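Local coordinates for sugar-binding transcriptional regulator, LacI family (Enterococcus faecalis, PDB 3CS3), which probably acts as a DNA-binding transcriptional regulator of the LacI family, sensing a sugar through its periplasmic-binding-protein-like domain, at residues A[61-66]-A[71-76]; A[104-109]-A[137-142]; A[169-174]-A[193-198]. All blocks are in the same frame, centred on the assembly; numbering follows the deposited sequence.

Contact 1: residues A[61-66]-A[71-76]; sequences AIILDW and KEIEKF
The backbone polar groups of Ala61 hydrogen-bond to Ser82 and Val84 of the next strand, while its methyl meets Phe76. Residues 61-64 belong to strand 60-64 and residues 71-76 to helix 70-78. They form the first half of a beta-alpha-beta unit, completed by strand 82-85. Helix and strand meet through apolar side chains in two pairs. Near one end, Ala61 CB lies 4.0 Å from Phe76 CE2. The methyl sits at the edge of the phenyl ring, near its plane, and does not cover a face. CG of Phe76 is anti to the backbone N (chi1 -169°), which carries the ring across to the strand. Its ring also stacks with His81. In the second pair, Ile63 and Ile73 each point toward the opposite segment and run alongside each other, head to tail. Ile83 of the neighbouring strand touches Ile63, Ile73 and Phe76, so both pairs share one buried apolar layer under the helix. On the other face of the strand, Ile62 and Leu64 reach helix 232-247. Ile73 has an extended chain (chi2 -177°), and its terminal CD1 ends 4.1 Å from Ile63 CG2.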
ATOM      1  N   ALA A  61     -12.831  -6.099 -15.913  1.00 31.44           N
ATOM      2  CA  ALA A  61     -12.461  -5.950 -14.510  1.00 30.56           C
ATOM      3  C   ALA A  61     -11.614  -7.095 -13.972  1.00 34.55           C
ATOM      4  O   ALA A  61     -11.786  -8.251 -14.367  1.00 34.53           O
ATOM      5  CB  ALA A  61     -13.709  -5.744 -13.637  1.00 29.30           C
ATOM      6  N   ILE A  62     -10.687  -6.749 -13.081  1.00 32.06           N
ATOM      7  CA  ILE A  62      -9.979  -7.715 -12.256  1.00 26.86           C
ATOM      8  C   ILE A  62     -10.386  -7.436 -10.809  1.00 32.18           C
ATOM      9  O   ILE A  62     -10.178  -6.333 -10.309  1.00 28.97           O
ATOM     10  CB  ILE A  62      -8.445  -7.620 -12.436  1.00 27.83           C
ATOM     11  CG1 ILE A  62      -8.042  -8.035 -13.856  1.00 26.45           C
ATOM     12  CG2 ILE A  62      -7.716  -8.491 -11.410  1.00 23.21           C
ATOM     13  CD1 ILE A  62      -6.602  -7.695 -14.210  1.00 24.69           C
ATOM     14  N   ILE A  63     -10.977  -8.429 -10.146  1.00 32.58           N
ATOM     15  CA  ILE A  63     -11.556  -8.234  -8.812  1.00 30.57           C
ATOM     16  C   ILE A  63     -10.810  -8.997  -7.713  1.00 34.59           C
ATOM     17  O   ILE A  63     -10.713 -10.232  -7.745  1.00 30.13           O
ATOM     18  CB  ILE A  63     -13.055  -8.662  -8.755  1.00 37.10           C
ATOM     19  CG1 ILE A  63     -13.844  -8.177  -9.984  1.00 32.08           C
ATOM     20  CG2 ILE A  63     -13.712  -8.245  -7.417  1.00 32.03           C
ATOM     21  CD1 ILE A  63     -14.299  -6.750  -9.938  1.00 47.43           C
ATOM     22  N   LEU A  64     -10.294  -8.248  -6.742  1.00 28.75           N
ATOM     23  CA  LEU A  64      -9.813  -8.811  -5.487  1.00 30.76           C
ATOM     24  C   LEU A  64     -10.408  -8.001  -4.329  1.00 33.96           C
ATOM     25  O   LEU A  64      -9.751  -7.127  -3.763  1.00 33.64           O
ATOM     26  CB  LEU A  64      -8.278  -8.839  -5.452  1.00 32.13           C
ATOM     27  CG  LEU A  64      -7.468  -9.321  -4.232  1.00 37.17           C
ATOM     28  CD1 LEU A  64      -8.156 -10.399  -3.404  1.00 35.59           C
ATOM     29  CD2 LEU A  64      -6.112  -9.802  -4.685  1.00 35.55           C
ATOM     30  N   ASP A  65     -11.660  -8.313  -3.989  1.00 31.79           N
ATOM     31  CA  ASP A  65     -12.420  -7.576  -2.983  1.00 34.73           C
ATOM     32  C   ASP A  65     -13.613  -8.417  -2.549  1.00 38.18           C
ATOM     33  O   ASP A  65     -14.558  -8.580  -3.314  1.00 36.76           O
ATOM     34  CB  ASP A  65     -12.911  -6.241  -3.569  1.00 36.13           C
ATOM     35  CG  ASP A  65     -13.639  -5.363  -2.549  1.00 46.41           C
ATOM     36  OD1 ASP A  65     -13.701  -5.707  -1.345  1.00 47.77           O
ATOM     37  OD2 ASP A  65     -14.156  -4.306  -2.969  1.00 48.74           O
ATOM     38  N   TRP A  66     -13.578  -8.920  -1.314  1.00 42.38           N
ATOM     39  CA  TRP A  66     -14.633  -9.797  -0.790  1.00 49.65           C
ATOM     40  C   TRP A  66     -15.963  -9.072  -0.534  1.00 48.31           C
ATOM     41  O   TRP A  66     -17.012  -9.712  -0.451  1.00 55.53           O
ATOM     42  CB  TRP A  66     -14.162 -10.523   0.481  1.00 55.92           C
ATOM     43  CG  TRP A  66     -14.063  -9.626   1.679  1.00 63.08           C
ATOM     44  CD1 TRP A  66     -13.026  -8.808   1.996  1.00 65.92           C
ATOM     45  CD2 TRP A  66     -15.048  -9.446   2.708  1.00 68.90           C
ATOM     46  NE1 TRP A  66     -13.291  -8.127   3.160  1.00 66.03           N
ATOM     47  CE2 TRP A  66     -14.529  -8.495   3.617  1.00 70.79           C
ATOM     48  CE3 TRP A  66     -16.319  -9.992   2.947  1.00 73.78           C
ATOM     49  CZ2 TRP A  66     -15.232  -8.081   4.761  1.00 68.57           C
ATOM     50  CZ3 TRP A  66     -17.022  -9.579   4.084  1.00 71.26           C
ATOM     51  CH2 TRP A  66     -16.472  -8.632   4.976  1.00 69.04           C
ATOM     52  N   LYS A  71     -23.329 -11.208  -7.055  1.00 64.39           N
ATOM     53  CA  LYS A  71     -24.478 -10.836  -7.893  1.00 69.03           C
ATOM     54  C   LYS A  71     -24.224  -9.582  -8.742  1.00 63.12           C
ATOM     55  O   LYS A  71     -24.652  -9.518  -9.895  1.00 59.70           O
ATOM     56  CB  LYS A  71     -25.745 -10.685  -7.043  1.00 73.86           C
ATOM     57  CG  LYS A  71     -26.311 -12.017  -6.552  1.00 81.91           C
ATOM     58  CD  LYS A  71     -27.534 -11.830  -5.657  1.00 81.64           C
ATOM     59  CE  LYS A  71     -28.039 -13.174  -5.136  1.00 85.36           C
ATOM     60  NZ  LYS A  71     -29.106 -13.026  -4.107  1.00 82.00           N
ATOM     61  N   GLU A  72     -23.514  -8.608  -8.172  1.00 62.82           N
ATOM     62  CA  GLU A  72     -23.036  -7.435  -8.915  1.00 58.98           C
ATOM     63  C   GLU A  72     -22.005  -7.790  -9.986  1.00 55.17           C
ATOM     64  O   GLU A  72     -21.957  -7.142 -11.035  1.00 55.46           O
ATOM     65  CB  GLU A  72     -22.447  -6.384  -7.969  1.00 60.35           C
ATOM     66  CG  GLU A  72     -23.207  -5.068  -7.918  1.00 77.32           C
ATOM     67  CD  GLU A  72     -24.531  -5.170  -7.188  1.00 84.72           C
ATOM     68  OE1 GLU A  72     -25.583  -5.075  -7.860  1.00 84.11           O
ATOM     69  OE2 GLU A  72     -24.520  -5.347  -5.950  1.00 85.24           O
ATOM     70  N   ILE A  73     -21.183  -8.807  -9.715  1.00 51.45           N
ATOM     71  CA  ILE A  73     -20.169  -9.266 -10.675  1.00 51.41           C
ATOM     72  C   ILE A  73     -20.845  -9.920 -11.881  1.00 48.28           C
ATOM     73  O   ILE A  73     -20.532  -9.580 -13.022  1.00 49.67           O
ATOM     74  CB  ILE A  73     -19.096 -10.197 -10.022  1.00 50.29           C
ATOM     75  CG1 ILE A  73     -18.292  -9.421  -8.976  1.00 49.12           C
ATOM     76  CG2 ILE A  73     -18.156 -10.796 -11.070  1.00 47.16           C
ATOM     77  CD1 ILE A  73     -17.174 -10.198  -8.319  1.00 46.70           C
ATOM     78  N   GLU A  74     -21.791 -10.822 -11.615  1.00 54.01           N
ATOM     79  CA  GLU A  74     -22.599 -11.457 -12.663  1.00 62.02           C
ATOM     80  C   GLU A  74     -23.337 -10.462 -13.572  1.00 66.41           C
ATOM     81  O   GLU A  74     -23.328 -10.625 -14.793  1.00 71.09           O
ATOM     82  CB  GLU A  74     -23.587 -12.463 -12.064  1.00 65.20           C
ATOM     83  CG  GLU A  74     -23.134 -13.926 -12.148  1.00 71.29           C
ATOM     84  CD  GLU A  74     -22.876 -14.575 -10.795  1.00 71.38           C
ATOM     85  OE1 GLU A  74     -23.235 -13.984  -9.757  1.00 84.59           O
ATOM     86  OE2 GLU A  74     -22.330 -15.699 -10.772  1.00 69.04           O
ATOM     87  N   LYS A  75     -23.952  -9.438 -12.973  1.00 68.86           N
ATOM     88  CA  LYS A  75     -24.673  -8.388 -13.712  1.00 71.72           C
ATOM     89  C   LYS A  75     -23.766  -7.587 -14.645  1.00 74.34           C
ATOM     90  O   LYS A  75     -24.183  -7.184 -15.734  1.00 77.35           O
ATOM     91  CB  LYS A  75     -25.367  -7.420 -12.752  1.00 73.56           C
ATOM     92  CG  LYS A  75     -26.667  -7.922 -12.154  1.00 83.30           C
ATOM     93  CD  LYS A  75     -27.267  -6.868 -11.235  1.00 91.89           C
ATOM     94  CE  LYS A  75     -28.561  -7.347 -10.604  1.00100.19           C
ATOM     95  NZ  LYS A  75     -29.134  -6.324  -9.684  1.00103.06           N
ATOM     96  N   PHE A  76     -22.532  -7.355 -14.201  1.00 73.68           N
ATOM     97  CA  PHE A  76     -21.521  -6.667 -14.996  1.00 68.27           C
ATOM     98  C   PHE A  76     -21.008  -7.571 -16.122  1.00 68.25           C
ATOM     99  O   PHE A  76     -20.630  -7.083 -17.186  1.00 68.43           O
ATOM    100  CB  PHE A  76     -20.381  -6.195 -14.089  1.00 70.80           C
ATOM    101  CG  PHE A  76     -19.416  -5.241 -14.748  1.00 72.59           C
ATOM    102  CD1 PHE A  76     -19.861  -4.062 -15.336  1.00 75.77           C
ATOM    103  CD2 PHE A  76     -18.051  -5.510 -14.748  1.00 75.92           C
ATOM    104  CE1 PHE A  76     -18.962  -3.183 -15.935  1.00 69.36           C
ATOM    105  CE2 PHE A  76     -17.145  -4.636 -15.343  1.00 72.56           C
ATOM    106  CZ  PHE A  76     -17.601  -3.472 -15.936  1.00 70.20           C
TER

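Contact 2: residues A[104-109]-A[137-142]; sequences GGATQA and LAVSTR
Helices 102-115 and 131-146 run roughly parallel, with segment axes 8.5 Å apart and crossing at -31°; their backbones come nearest where the CA atoms of Ala106 and Ser140 are 6.0 Å apart. The small side chains of these two residues suit such a close approach. Ala106 CB points at the other helix and is 3.8 Å from both Val139 CG1 and Ser140 OG. That hydroxyl hydrogen-bonds to Arg136 O, one turn back. Val139 CG1 also lies 3.2 Å from OG1 of Thr107, the residue after Ala106. The threonine side chain is roughly perpendicular to the valine, and this short distance may owe something to the unusual Val139 torsion in the model. Thr107 OG1 lies beside its own backbone N (chi1 -63°), where it hydrogen-bonds to Arg103 O. Thr107 OG1 also accepts a bond from a water at 2.7 Å. The same water takes a weak bond from Arg142 NH1, so it links the two helices beside the apolar contact. Ser140 and Ala109 both touch Phe182 of strand 179-183. The pair thus packs side by side on one face of the four-stranded parallel sheet, as in the alpha/beta subdomains of the type I periplasmic-binding-protein fold.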
ATOM      1  N   GLY A 104      -3.153 -25.773  -0.418  1.00 31.67           N
ATOM      2  CA  GLY A 104      -1.737 -26.107  -0.302  1.00 30.38           C
ATOM      3  C   GLY A 104      -0.980 -25.198   0.647  1.00 40.02           C
ATOM      4  O   GLY A 104      -0.066 -25.649   1.334  1.00 44.55           O
ATOM      5  N   GLY A 105      -1.360 -23.920   0.680  1.00 37.56           N
ATOM      6  CA  GLY A 105      -0.744 -22.949   1.576  1.00 29.42           C
ATOM      7  C   GLY A 105      -1.063 -23.198   3.037  1.00 29.19           C
ATOM      8  O   GLY A 105      -0.170 -23.179   3.882  1.00 33.56           O
ATOM      9  N   ALA A 106      -2.338 -23.433   3.335  1.00 31.63           N
ATOM     10  CA  ALA A 106      -2.762 -23.726   4.697  1.00 34.41           C
ATOM     11  C   ALA A 106      -2.238 -25.078   5.180  1.00 34.98           C
ATOM     12  O   ALA A 106      -1.912 -25.213   6.353  1.00 37.28           O
ATOM     13  CB  ALA A 106      -4.276 -23.650   4.828  1.00 30.49           C
ATOM     14  N   THR A 107      -2.142 -26.056   4.274  1.00 40.24           N
ATOM     15  CA  THR A 107      -1.560 -27.371   4.587  1.00 38.33           C
ATOM     16  C   THR A 107      -0.089 -27.246   4.967  1.00 39.73           C
ATOM     17  O   THR A 107       0.354 -27.848   5.940  1.00 44.99           O
ATOM     18  CB  THR A 107      -1.703 -28.371   3.408  1.00 35.28           C
ATOM     19  OG1 THR A 107      -3.087 -28.618   3.155  1.00 38.50           O
ATOM     20  CG2 THR A 107      -1.029 -29.703   3.708  1.00 38.48           C
ATOM     21  N   GLN A 108       0.652 -26.442   4.211  1.00 39.05           N
ATOM     22  CA  GLN A 108       2.068 -26.219   4.487  1.00 44.33           C
ATOM     23  C   GLN A 108       2.318 -25.482   5.805  1.00 44.03           C
ATOM     24  O   GLN A 108       3.309 -25.745   6.483  1.00 49.55           O
ATOM     25  CB  GLN A 108       2.733 -25.498   3.317  1.00 42.69           C
ATOM     26  CG  GLN A 108       3.059 -26.421   2.141  1.00 49.45           C
ATOM     27  CD  GLN A 108       3.468 -25.666   0.887  1.00 51.78           C
ATOM     28  OE1 GLN A 108       4.604 -25.781   0.420  1.00 67.04           O
ATOM     29  NE2 GLN A 108       2.545 -24.884   0.338  1.00 48.19           N
ATOM     30  N   ALA A 109       1.412 -24.579   6.176  1.00 42.07           N
ATOM     31  CA  ALA A 109       1.537 -23.850   7.437  1.00 40.90           C
ATOM     32  C   ALA A 109       1.151 -24.714   8.620  1.00 40.73           C
ATOM     33  O   ALA A 109       1.847 -24.738   9.632  1.00 46.22           O
ATOM     34  CB  ALA A 109       0.694 -22.606   7.420  1.00 36.23           C
ATOM     35  N   LEU A 137      -9.476 -22.210   6.260  1.00 41.04           N
ATOM     36  CA  LEU A 137     -10.106 -22.782   7.443  1.00 40.77           C
ATOM     37  C   LEU A 137     -10.472 -24.255   7.264  1.00 39.01           C
ATOM     38  O   LEU A 137     -10.210 -25.060   8.151  1.00 48.54           O
ATOM     39  CB  LEU A 137     -11.342 -21.973   7.837  1.00 36.14           C
ATOM     40  CG  LEU A 137     -11.817 -22.077   9.280  1.00 48.01           C
ATOM     41  CD1 LEU A 137     -10.672 -21.814  10.241  1.00 36.73           C
ATOM     42  CD2 LEU A 137     -12.951 -21.091   9.502  1.00 52.70           C
ATOM     43  N   ALA A 138     -11.046 -24.603   6.114  1.00 39.37           N
ATOM     44  CA  ALA A 138     -11.482 -25.979   5.833  1.00 41.15           C
ATOM     45  C   ALA A 138     -10.335 -26.978   5.857  1.00 43.44           C
ATOM     46  O   ALA A 138     -10.507 -28.124   6.265  1.00 50.28           O
ATOM     47  CB  ALA A 138     -12.208 -26.054   4.497  1.00 33.51           C
ATOM     48  N   VAL A 139      -9.166 -26.528   5.426  1.00 45.97           N
ATOM     49  CA  VAL A 139      -7.983 -27.373   5.362  1.00 45.91           C
ATOM     50  C   VAL A 139      -7.236 -27.406   6.703  1.00 44.85           C
ATOM     51  O   VAL A 139      -6.737 -28.461   7.112  1.00 43.53           O
ATOM     52  CB  VAL A 139      -7.097 -26.956   4.155  1.00 45.03           C
ATOM     53  CG1 VAL A 139      -5.618 -27.202   4.405  1.00 44.77           C
ATOM     54  CG2 VAL A 139      -7.560 -27.695   2.922  1.00 48.85           C
ATOM     55  N   SER A 140      -7.191 -26.255   7.381  1.00 40.69           N
ATOM     56  CA  SER A 140      -6.546 -26.126   8.689  1.00 38.85           C
ATOM     57  C   SER A 140      -7.236 -26.990   9.737  1.00 37.20           C
ATOM     58  O   SER A 140      -6.576 -27.780  10.407  1.00 35.24           O
ATOM     59  CB  SER A 140      -6.542 -24.670   9.158  1.00 38.03           C
ATOM     60  OG  SER A 140      -5.830 -23.847   8.261  1.00 47.62           O
ATOM     61  N   THR A 141      -8.558 -26.837   9.854  1.00 37.74           N
ATOM     62  CA  THR A 141      -9.372 -27.588  10.813  1.00 38.42           C
ATOM     63  C   THR A 141      -9.351 -29.098  10.546  1.00 42.96           C
ATOM     64  O   THR A 141      -9.254 -29.880  11.489  1.00 47.60           O
ATOM     65  CB  THR A 141     -10.831 -27.090  10.850  1.00 33.95           C
ATOM     66  OG1 THR A 141     -11.408 -27.203   9.545  1.00 38.06           O
ATOM     67  CG2 THR A 141     -10.895 -25.637  11.304  1.00 23.83           C
ATOM     68  N   ARG A 142      -9.420 -29.490   9.271  1.00 41.33           N
ATOM     69  CA  ARG A 142      -9.324 -30.899   8.864  1.00 42.38           C
ATOM     70  C   ARG A 142      -8.013 -31.560   9.307  1.00 48.62           C
ATOM     71  O   ARG A 142      -8.027 -32.663   9.865  1.00 50.67           O
ATOM     72  CB  ARG A 142      -9.504 -31.042   7.348  1.00 39.31           C
ATOM     73  CG  ARG A 142      -9.248 -32.443   6.787  1.00 46.61           C
ATOM     74  CD  ARG A 142      -9.291 -32.471   5.260  1.00 51.67           C
ATOM     75  NE  ARG A 142      -8.076 -31.936   4.640  1.00 65.33           N
ATOM     76  CZ  ARG A 142      -7.913 -31.746   3.328  1.00 66.22           C
ATOM     77  NH1 ARG A 142      -6.769 -31.258   2.869  1.00 57.34           N
ATOM     78  NH2 ARG A 142      -8.885 -32.038   2.471  1.00 59.48           N
TER
HETATM   79  O   HOH W   1      -4.181 -31.075   2.977  1.00 54.58           O

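Contact 3: residues A[169-174]-A[193-198]; sequences KILSQP and YKYVAE
Leu171 carries its side of this contact alone, reaching from the end of helix 160-170 to Tyr195 and Val196. The backbone quits the helical conformation at this residue. Leu171 CB points toward the other segment and passes 4.3 Å from Tyr195 CE1. CG is set anti to the carbonyl carbon (chi1 -61°) and stands a little farther from that ring. The two methyls then part. Leu171 CD2 turns from the ring and comes no nearer than 5.6 Å to Val196 CG2. CD1 continues outward and does the touching. Leu171 CD1 lies 3.9 Å from both Tyr195 CD1 and Tyr195 CE1, at the edge of the ring and in its plane. Leu171 CD1 is also 3.9 Å from Val196 CG2, so one methyl fits between the aromatic edge and the valine branch. Helices 160-170 and 186-196 are neighbours on one face of the parallel sheet in an alpha/beta subdomain of the periplasmic-binding-protein type. Val196 touches Ile207 of that sheet. Tyr195 CG is anti to the backbone N (chi1 -174°), which swings the ring toward helix 160-170. There it meets Tyr164 edge-to-face and touches Ala167 and Lys168. Lys194, the preceding residue, takes its NZ away from this contact, to salt bridges with Glu160 OE2 and with Glu216 OE2 of the second subunit.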
ATOM      1  N   LYS A 169      -7.343 -10.053  22.828  1.00 68.08           N
ATOM      2  CA  LYS A 169      -8.324 -11.052  23.246  1.00 68.71           C
ATOM      3  C   LYS A 169      -7.650 -12.369  23.645  1.00 70.97           C
ATOM      4  O   LYS A 169      -8.030 -12.976  24.644  1.00 76.77           O
ATOM      5  CB  LYS A 169      -9.363 -11.275  22.139  1.00 68.63           C
ATOM      6  CG  LYS A 169     -10.533 -12.184  22.521  1.00 77.20           C
ATOM      7  CD  LYS A 169     -11.811 -11.878  21.727  1.00 84.14           C
ATOM      8  CE  LYS A 169     -11.830 -12.530  20.342  1.00 88.06           C
ATOM      9  NZ  LYS A 169     -11.219 -11.674  19.279  1.00 82.42           N
ATOM     10  N   ILE A 170      -6.647 -12.784  22.870  1.00 72.14           N
ATOM     11  CA  ILE A 170      -5.889 -14.017  23.116  1.00 70.22           C
ATOM     12  C   ILE A 170      -5.135 -13.969  24.442  1.00 75.72           C
ATOM     13  O   ILE A 170      -5.248 -14.886  25.260  1.00 81.62           O
ATOM     14  CB  ILE A 170      -4.886 -14.312  21.966  1.00 66.42           C
ATOM     15  CG1 ILE A 170      -5.628 -14.709  20.693  1.00 67.75           C
ATOM     16  CG2 ILE A 170      -3.920 -15.427  22.343  1.00 70.16           C
ATOM     17  CD1 ILE A 170      -4.781 -14.638  19.432  1.00 75.13           C
ATOM     18  N   LEU A 171      -4.394 -12.883  24.658  1.00 77.00           N
ATOM     19  CA  LEU A 171      -3.482 -12.780  25.797  1.00 80.20           C
ATOM     20  C   LEU A 171      -4.146 -12.284  27.087  1.00 85.45           C
ATOM     21  O   LEU A 171      -3.462 -12.016  28.079  1.00 87.51           O
ATOM     22  CB  LEU A 171      -2.262 -11.922  25.435  1.00 77.64           C
ATOM     23  CG  LEU A 171      -1.368 -12.421  24.293  1.00 76.05           C
ATOM     24  CD1 LEU A 171      -0.394 -11.336  23.858  1.00 74.76           C
ATOM     25  CD2 LEU A 171      -0.626 -13.704  24.665  1.00 72.42           C
ATOM     26  N   SER A 172      -5.472 -12.165  27.065  1.00 89.74           N
ATOM     27  CA  SER A 172      -6.258 -11.940  28.275  1.00 93.50           C
ATOM     28  C   SER A 172      -6.577 -13.283  28.932  1.00 99.62           C
ATOM     29  O   SER A 172      -6.262 -13.495  30.105  1.00101.59           O
ATOM     30  CB  SER A 172      -7.549 -11.182  27.957  1.00 91.40           C
ATOM     31  OG  SER A 172      -7.279  -9.839  27.600  1.00 83.78           O
ATOM     32  N   GLN A 173      -7.193 -14.181  28.160  1.00105.47           N
ATOM     33  CA  GLN A 173      -7.526 -15.533  28.613  1.00111.11           C
ATOM     34  C   GLN A 173      -6.273 -16.400  28.762  1.00112.59           C
ATOM     35  O   GLN A 173      -5.349 -16.289  27.950  1.00111.58           O
ATOM     36  CB  GLN A 173      -8.510 -16.203  27.646  1.00112.81           C
ATOM     37  CG  GLN A 173      -9.960 -15.777  27.827  1.00118.06           C
ATOM     38  CD  GLN A 173     -10.302 -14.511  27.065  1.00123.12           C
ATOM     39  OE1 GLN A 173     -10.339 -14.505  25.834  1.00125.63           O
ATOM     40  NE2 GLN A 173     -10.562 -13.431  27.796  1.00125.23           N
ATOM     41  N   PRO A 174      -6.231 -17.251  29.811  1.00114.85           N
ATOM     42  CA  PRO A 174      -5.112 -18.180  29.996  1.00113.76           C
ATOM     43  C   PRO A 174      -5.012 -19.199  28.859  1.00109.65           C
ATOM     44  O   PRO A 174      -5.966 -19.936  28.593  1.00110.07           O
ATOM     45  CB  PRO A 174      -5.442 -18.878  31.324  1.00114.47           C
ATOM     46  CG  PRO A 174      -6.418 -17.976  32.009  1.00116.21           C
ATOM     47  CD  PRO A 174      -7.218 -17.371  30.902  1.00115.30           C
ATOM     48  N   TYR A 193       2.198  -8.711  16.365  1.00 51.75           N
ATOM     49  CA  TYR A 193       3.503  -8.131  16.733  1.00 49.21           C
ATOM     50  C   TYR A 193       3.359  -6.810  17.493  1.00 52.97           C
ATOM     51  O   TYR A 193       4.023  -6.605  18.510  1.00 57.57           O
ATOM     52  CB  TYR A 193       4.363  -7.879  15.497  1.00 42.98           C
ATOM     53  CG  TYR A 193       5.209  -9.035  15.033  1.00 45.20           C
ATOM     54  CD1 TYR A 193       4.638 -10.142  14.407  1.00 44.16           C
ATOM     55  CD2 TYR A 193       6.589  -9.007  15.186  1.00 36.81           C
ATOM     56  CE1 TYR A 193       5.421 -11.201  13.964  1.00 34.48           C
ATOM     57  CE2 TYR A 193       7.383 -10.059  14.746  1.00 45.55           C
ATOM     58  CZ  TYR A 193       6.790 -11.152  14.136  1.00 39.32           C
ATOM     59  OH  TYR A 193       7.566 -12.195  13.696  1.00 46.11           O
ATOM     60  N   LYS A 194       2.489  -5.932  16.990  1.00 52.67           N
ATOM     61  CA  LYS A 194       2.217  -4.630  17.609  1.00 61.81           C
ATOM     62  C   LYS A 194       1.820  -4.728  19.080  1.00 65.32           C
ATOM     63  O   LYS A 194       2.415  -4.056  19.924  1.00 69.13           O
ATOM     64  CB  LYS A 194       1.143  -3.861  16.830  1.00 57.93           C
ATOM     65  CG  LYS A 194       1.655  -2.668  16.037  1.00 62.48           C
ATOM     66  CD  LYS A 194       2.217  -3.046  14.669  1.00 57.24           C
ATOM     67  CE  LYS A 194       2.713  -1.798  13.939  1.00 59.81           C
ATOM     68  NZ  LYS A 194       2.716  -1.944  12.459  1.00 57.38           N
ATOM     69  N   TYR A 195       0.834  -5.574  19.379  1.00 66.41           N
ATOM     70  CA  TYR A 195       0.352  -5.744  20.749  1.00 67.20           C
ATOM     71  C   TYR A 195       1.362  -6.433  21.665  1.00 66.70           C
ATOM     72  O   TYR A 195       1.475  -6.076  22.838  1.00 72.05           O
ATOM     73  CB  TYR A 195      -0.991  -6.489  20.781  1.00 69.71           C
ATOM     74  CG  TYR A 195      -1.597  -6.564  22.167  1.00 69.54           C
ATOM     75  CD1 TYR A 195      -1.454  -7.710  22.952  1.00 71.18           C
ATOM     76  CD2 TYR A 195      -2.288  -5.482  22.704  1.00 68.70           C
ATOM     77  CE1 TYR A 195      -1.992  -7.775  24.228  1.00 78.92           C
ATOM     78  CE2 TYR A 195      -2.828  -5.538  23.980  1.00 73.69           C
ATOM     79  CZ  TYR A 195      -2.678  -6.687  24.735  1.00 74.37           C
ATOM     80  OH  TYR A 195      -3.216  -6.750  25.998  1.00 81.26           O
ATOM     81  N   VAL A 196       2.090  -7.411  21.128  1.00 63.45           N
ATOM     82  CA  VAL A 196       3.092  -8.159  21.899  1.00 65.90           C
ATOM     83  C   VAL A 196       4.289  -7.268  22.279  1.00 71.01           C
ATOM     84  O   VAL A 196       4.918  -7.465  23.325  1.00 75.10           O
ATOM     85  CB  VAL A 196       3.504  -9.472  21.167  1.00 60.12           C
ATOM     86  CG1 VAL A 196       4.722 -10.133  21.799  1.00 60.22           C
ATOM     87  CG2 VAL A 196       2.339 -10.451  21.168  1.00 53.64           C
ATOM     88  N   ALA A 197       4.554  -6.259  21.449  1.00 76.81           N
ATOM     89  CA  ALA A 197       5.553  -5.229  21.742  1.00 80.36           C
ATOM     90  C   ALA A 197       5.162  -4.361  22.947  1.00 83.00           C
ATOM     91  O   ALA A 197       6.021  -3.739  23.571  1.00 88.64           O
ATOM     92  CB  ALA A 197       5.800  -4.361  20.513  1.00 78.23           C
ATOM     93  N   GLU A 198       3.870  -4.333  23.271  1.00 80.51           N
ATOM     94  CA  GLU A 198       3.369  -3.625  24.449  1.00 82.83           C
ATOM     95  C   GLU A 198       3.206  -4.547  25.667  1.00 83.47           C
ATOM     96  O   GLU A 198       2.601  -4.156  26.670  1.00 84.43           O
ATOM     97  CB  GLU A 198       2.034  -2.943  24.132  1.00 81.55           C
ATOM     98  CG  GLU A 198       2.103  -1.870  23.049  1.00 83.43           C
ATOM     99  CD  GLU A 198       0.728  -1.385  22.607  1.00 88.19           C
ATOM    100  OE1 GLU A 198       0.633  -0.766  21.524  1.00 88.51           O
ATOM    101  OE2 GLU A 198      -0.261  -1.623  23.336  1.00 92.69           O
TER

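In the fold
The contacts follow one another along the chain, each closing before the next opens. Contact 1 belongs to the seven-stranded mixed sheet. Contacts 2 and 3 both flank the four-stranded parallel sheet, on its opposite faces. Centres of contacts 1 and 2 are 26 Å apart, those of 2 and 3 are 24 Å apart, and those of 1 and 3 are 37 Å apart. Contacts 1 and 3 lie on opposite sides of the chain's centre. None touches another. Together they sample both halves of a two-subdomain architecture, which in sugar-binding relatives encloses the ligand between the halves. Helix 186-196, which carries one side of contact 3, also reaches the second subunit through Lys194.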